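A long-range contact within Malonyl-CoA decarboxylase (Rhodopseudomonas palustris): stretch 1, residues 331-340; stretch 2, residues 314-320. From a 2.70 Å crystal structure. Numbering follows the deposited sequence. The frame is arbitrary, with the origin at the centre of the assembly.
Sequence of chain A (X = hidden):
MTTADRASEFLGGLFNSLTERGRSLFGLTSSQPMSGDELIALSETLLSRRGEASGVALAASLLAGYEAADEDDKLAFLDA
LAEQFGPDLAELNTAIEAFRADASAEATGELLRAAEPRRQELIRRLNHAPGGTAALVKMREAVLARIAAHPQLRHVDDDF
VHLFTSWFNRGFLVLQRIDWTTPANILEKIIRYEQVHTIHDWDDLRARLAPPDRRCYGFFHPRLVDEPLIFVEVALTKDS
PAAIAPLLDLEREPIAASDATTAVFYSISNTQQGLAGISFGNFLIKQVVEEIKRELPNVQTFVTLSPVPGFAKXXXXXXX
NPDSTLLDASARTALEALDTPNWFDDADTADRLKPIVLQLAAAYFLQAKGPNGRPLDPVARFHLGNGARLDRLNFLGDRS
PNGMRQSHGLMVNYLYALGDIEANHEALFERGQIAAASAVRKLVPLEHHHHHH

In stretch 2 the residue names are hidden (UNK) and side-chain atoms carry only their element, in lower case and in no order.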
# COMPACT_ATOMS: atom_id res chain seq x y z
N ALA A 331 45.14 -43.63 10.21
CA ALA A 331 44.13 -42.85 9.50
C ALA A 331 43.95 -43.38 8.09
O ALA A 331 42.86 -43.77 7.69
CB ALA A 331 44.55 -41.41 9.44
N ARG A 332 45.03 -43.40 7.34
CA ARG A 332 44.98 -43.90 5.98
C ARG A 332 44.32 -45.27 5.94
O ARG A 332 43.44 -45.54 5.11
CB ARG A 332 46.39 -43.95 5.40
CG ARG A 332 46.99 -42.57 5.16
CD ARG A 332 48.45 -42.65 4.80
NE ARG A 332 48.99 -41.37 4.36
CZ ARG A 332 48.60 -40.72 3.26
NH1 ARG A 332 47.64 -41.22 2.48
NH2 ARG A 332 49.18 -39.58 2.93
N THR A 333 44.72 -46.13 6.87
CA THR A 333 44.17 -47.48 6.94
C THR A 333 42.66 -47.49 7.19
O THR A 333 41.92 -48.18 6.49
CB THR A 333 44.85 -48.29 8.06
OG1 THR A 333 46.27 -48.11 7.99
CG2 THR A 333 44.52 -49.77 7.91
N ALA A 334 42.22 -46.72 8.18
CA ALA A 334 40.79 -46.62 8.52
C ALA A 334 39.94 -45.99 7.40
O ALA A 334 38.88 -46.50 7.04
CB ALA A 334 40.62 -45.81 9.81
N LEU A 335 40.42 -44.89 6.86
CA LEU A 335 39.73 -44.19 5.79
C LEU A 335 39.32 -45.11 4.65
O LEU A 335 38.28 -44.89 4.02
CB LEU A 335 40.63 -43.08 5.25
CG LEU A 335 40.25 -41.62 5.49
CD1 LEU A 335 39.51 -41.43 6.82
CD2 LEU A 335 41.52 -40.81 5.45
N GLU A 336 40.12 -46.14 4.38
CA GLU A 336 39.83 -47.08 3.30
C GLU A 336 38.40 -47.61 3.40
O GLU A 336 37.85 -48.15 2.44
CB GLU A 336 40.80 -48.27 3.32
CG GLU A 336 42.26 -47.90 3.06
CD GLU A 336 43.15 -49.13 2.97
OE1 GLU A 336 43.26 -49.88 3.96
OE2 GLU A 336 43.75 -49.34 1.89
N ALA A 337 37.82 -47.46 4.58
CA ALA A 337 36.45 -47.90 4.84
C ALA A 337 35.48 -47.08 4.00
O ALA A 337 34.50 -47.60 3.47
CB ALA A 337 36.13 -47.76 6.32
N LEU A 338 35.76 -45.79 3.87
CA LEU A 338 34.91 -44.89 3.09
C LEU A 338 34.76 -45.36 1.66
O LEU A 338 33.80 -44.99 0.98
CB LEU A 338 35.49 -43.48 3.12
CG LEU A 338 35.47 -42.83 4.51
CD1 LEU A 338 36.30 -41.56 4.51
CD2 LEU A 338 34.03 -42.56 4.90
N ASP A 339 35.69 -46.19 1.20
CA ASP A 339 35.66 -46.70 -0.17
C ASP A 339 34.92 -48.03 -0.30
O ASP A 339 35.45 -48.99 -0.88
CB ASP A 339 37.09 -46.86 -0.69
CG ASP A 339 37.88 -45.57 -0.65
OD1 ASP A 339 37.40 -44.57 -1.24
OD2 ASP A 339 38.98 -45.55 -0.05
N THR A 340 33.70 -48.10 0.23
CA THR A 340 32.90 -49.32 0.15
C THR A 340 31.43 -48.98 -0.04
O THR A 340 30.98 -47.90 0.35
CB THR A 340 33.05 -50.16 1.43
OG1 THR A 340 32.72 -49.36 2.57
CG2 THR A 340 34.47 -50.70 1.57
N UNK A 314 37.92 -32.46 -1.06
CA UNK A 314 39.10 -32.08 -0.29
C UNK A 314 39.79 -33.29 0.31
O UNK A 314 41.01 -33.40 0.24
c UNK A 314 39.55 -32.29 3.81
n UNK A 314 41.72 -29.79 2.51
c UNK A 314 41.29 -31.94 5.48
c UNK A 314 41.33 -30.68 3.47
c UNK A 314 39.86 -30.76 1.71
c UNK A 314 41.90 -30.98 4.71
c UNK A 314 40.15 -31.31 3.01
c UNK A 314 40.84 -29.84 1.46
c UNK A 314 38.72 -31.12 0.83
c UNK A 314 40.11 -32.59 5.04
N UNK A 315 39.00 -34.19 0.91
CA UNK A 315 39.52 -35.40 1.56
C UNK A 315 40.28 -36.26 0.56
O UNK A 315 41.30 -36.86 0.90
c UNK A 315 37.54 -38.14 3.56
c UNK A 315 38.38 -36.22 2.17
c UNK A 315 38.79 -37.43 3.02
c UNK A 315 39.68 -36.96 4.16
N UNK A 316 39.74 -36.33 -0.65
CA UNK A 316 40.34 -37.08 -1.76
C UNK A 316 41.74 -36.55 -1.98
O UNK A 316 42.72 -37.29 -1.96
n UNK A 316 41.36 -40.33 -6.17
c UNK A 316 40.20 -37.16 -4.33
c UNK A 316 40.88 -38.93 -5.98
c UNK A 316 40.36 -38.65 -4.57
c UNK A 316 39.50 -36.86 -3.02
N UNK A 317 41.83 -35.24 -2.19
CA UNK A 317 43.09 -34.57 -2.42
C UNK A 317 44.07 -34.82 -1.27
O UNK A 317 45.28 -34.93 -1.48
n UNK A 317 41.66 -29.00 -1.83
n UNK A 317 40.16 -29.66 -3.44
n UNK A 317 42.28 -30.56 -3.42
c UNK A 317 43.63 -30.75 -2.87
c UNK A 317 41.37 -29.73 -2.90
c UNK A 317 42.83 -33.07 -2.56
c UNK A 317 44.04 -32.21 -2.91
N UNK A 318 43.55 -34.91 -0.06
CA UNK A 318 44.40 -35.11 1.11
C UNK A 318 44.94 -36.53 1.16
O UNK A 318 46.05 -36.77 1.64
c UNK A 318 45.38 -33.30 3.30
o UNK A 318 44.94 -32.33 2.66
o UNK A 318 46.56 -33.36 3.73
c UNK A 318 43.60 -34.81 2.38
c UNK A 318 44.44 -34.45 3.59
N UNK A 319 44.15 -37.47 0.67
CA UNK A 319 44.57 -38.86 0.65
C UNK A 319 45.59 -39.06 -0.45
O UNK A 319 46.70 -39.53 -0.19
n UNK A 319 40.68 -41.56 1.22
c UNK A 319 42.45 -39.86 1.66
c UNK A 319 43.35 -39.77 0.44
n UNK A 319 40.88 -43.84 1.39
n UNK A 319 39.01 -42.93 0.43
c UNK A 319 41.95 -41.29 1.87
c UNK A 319 40.18 -42.78 1.02
N UNK A 320 45.21 -38.68 -1.68
CA UNK A 320 46.09 -38.81 -2.84
C UNK A 320 47.43 -38.11 -2.63
O UNK A 320 48.38 -38.33 -3.38
c UNK A 320 44.27 -39.14 -4.55
c UNK A 320 45.40 -38.26 -4.09
o UNK A 320 43.96 -40.14 -3.86
o UNK A 320 43.67 -38.84 -5.60

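Position 314 carries ten side-chain atoms, one carbon followed by fused five- and six-membered rings that hold eight carbons and one nitrogen. That is an indole, and the residue is Trp314; it lies out of reach of stretch 1.

Position 315 has four side-chain carbons, forked at the second. Its CA-to-CB bond points toward stretch 1, and the side chain packs against two leucines there. A fork at the second carbon with no heteroatom identifies Leu315. Its CD2 lies 3.8 Å from Leu338 CD1, and its CD1 lies 4.5 Å from Leu335 CD2, so this buried side chain forms an apolar patch with both.

At position 316, four carbons in a row end in a nitrogen, the pattern of lysine. Lys316 makes no contact with stretch 1.

The side chain at position 317 runs through three carbons and a nitrogen to a carbon bearing two more nitrogens. This guanidinium marks Arg317, which is exposed and also remote from stretch 1.

Position 318 shows three side-chain carbons, the third carrying two oxygens, hence Glu318. The side chain does not touch stretch 1; the nearest approach is made by the backbone, with Glu318 O 4.4 Å from Arg332 NH2.

Position 319 repeats the three carbons, nitrogen and terminal carbon with two nitrogens, and its side chain reaches Leu335 and Asp339 of stretch 1. It is therefore Arg319. Although its CA-to-CB bond points sideways, the end of the side chain comes nearer to stretch 1. On the way, Arg319 CD packs 3.6 Å from Leu335 CD2. Arg319 NH1 and NH2 then donate to Asp339 OD2, at 2.7 and 2.9 Å, in a salt bridge that meets the guanidinium at its edge, while Leu335 O lies over one face.

Position 320 has two side-chain carbons, the second carrying two oxygens: Asp320. Its CA-to-CB bond points away from stretch 1.

The two helices run at 130° to each other, and their axes come no closer than 11.8 Å; side chains from both stretches fill the space between them. Arg319 contributes most of the covered surface on its stretch and joins the contact through both backbone and side chain. Arg319 O accepts a nearly linear hydrogen bond from Arg332 NH1, at 3.3 Å, while the Arg319 guanidinium reaches Asp339. Leu315, Leu335 and Leu338 supply the buried apolar packing, and the polar bonds fasten more exposed parts of the same contact.

Stretch 2, residues 314-320: WLKRERD
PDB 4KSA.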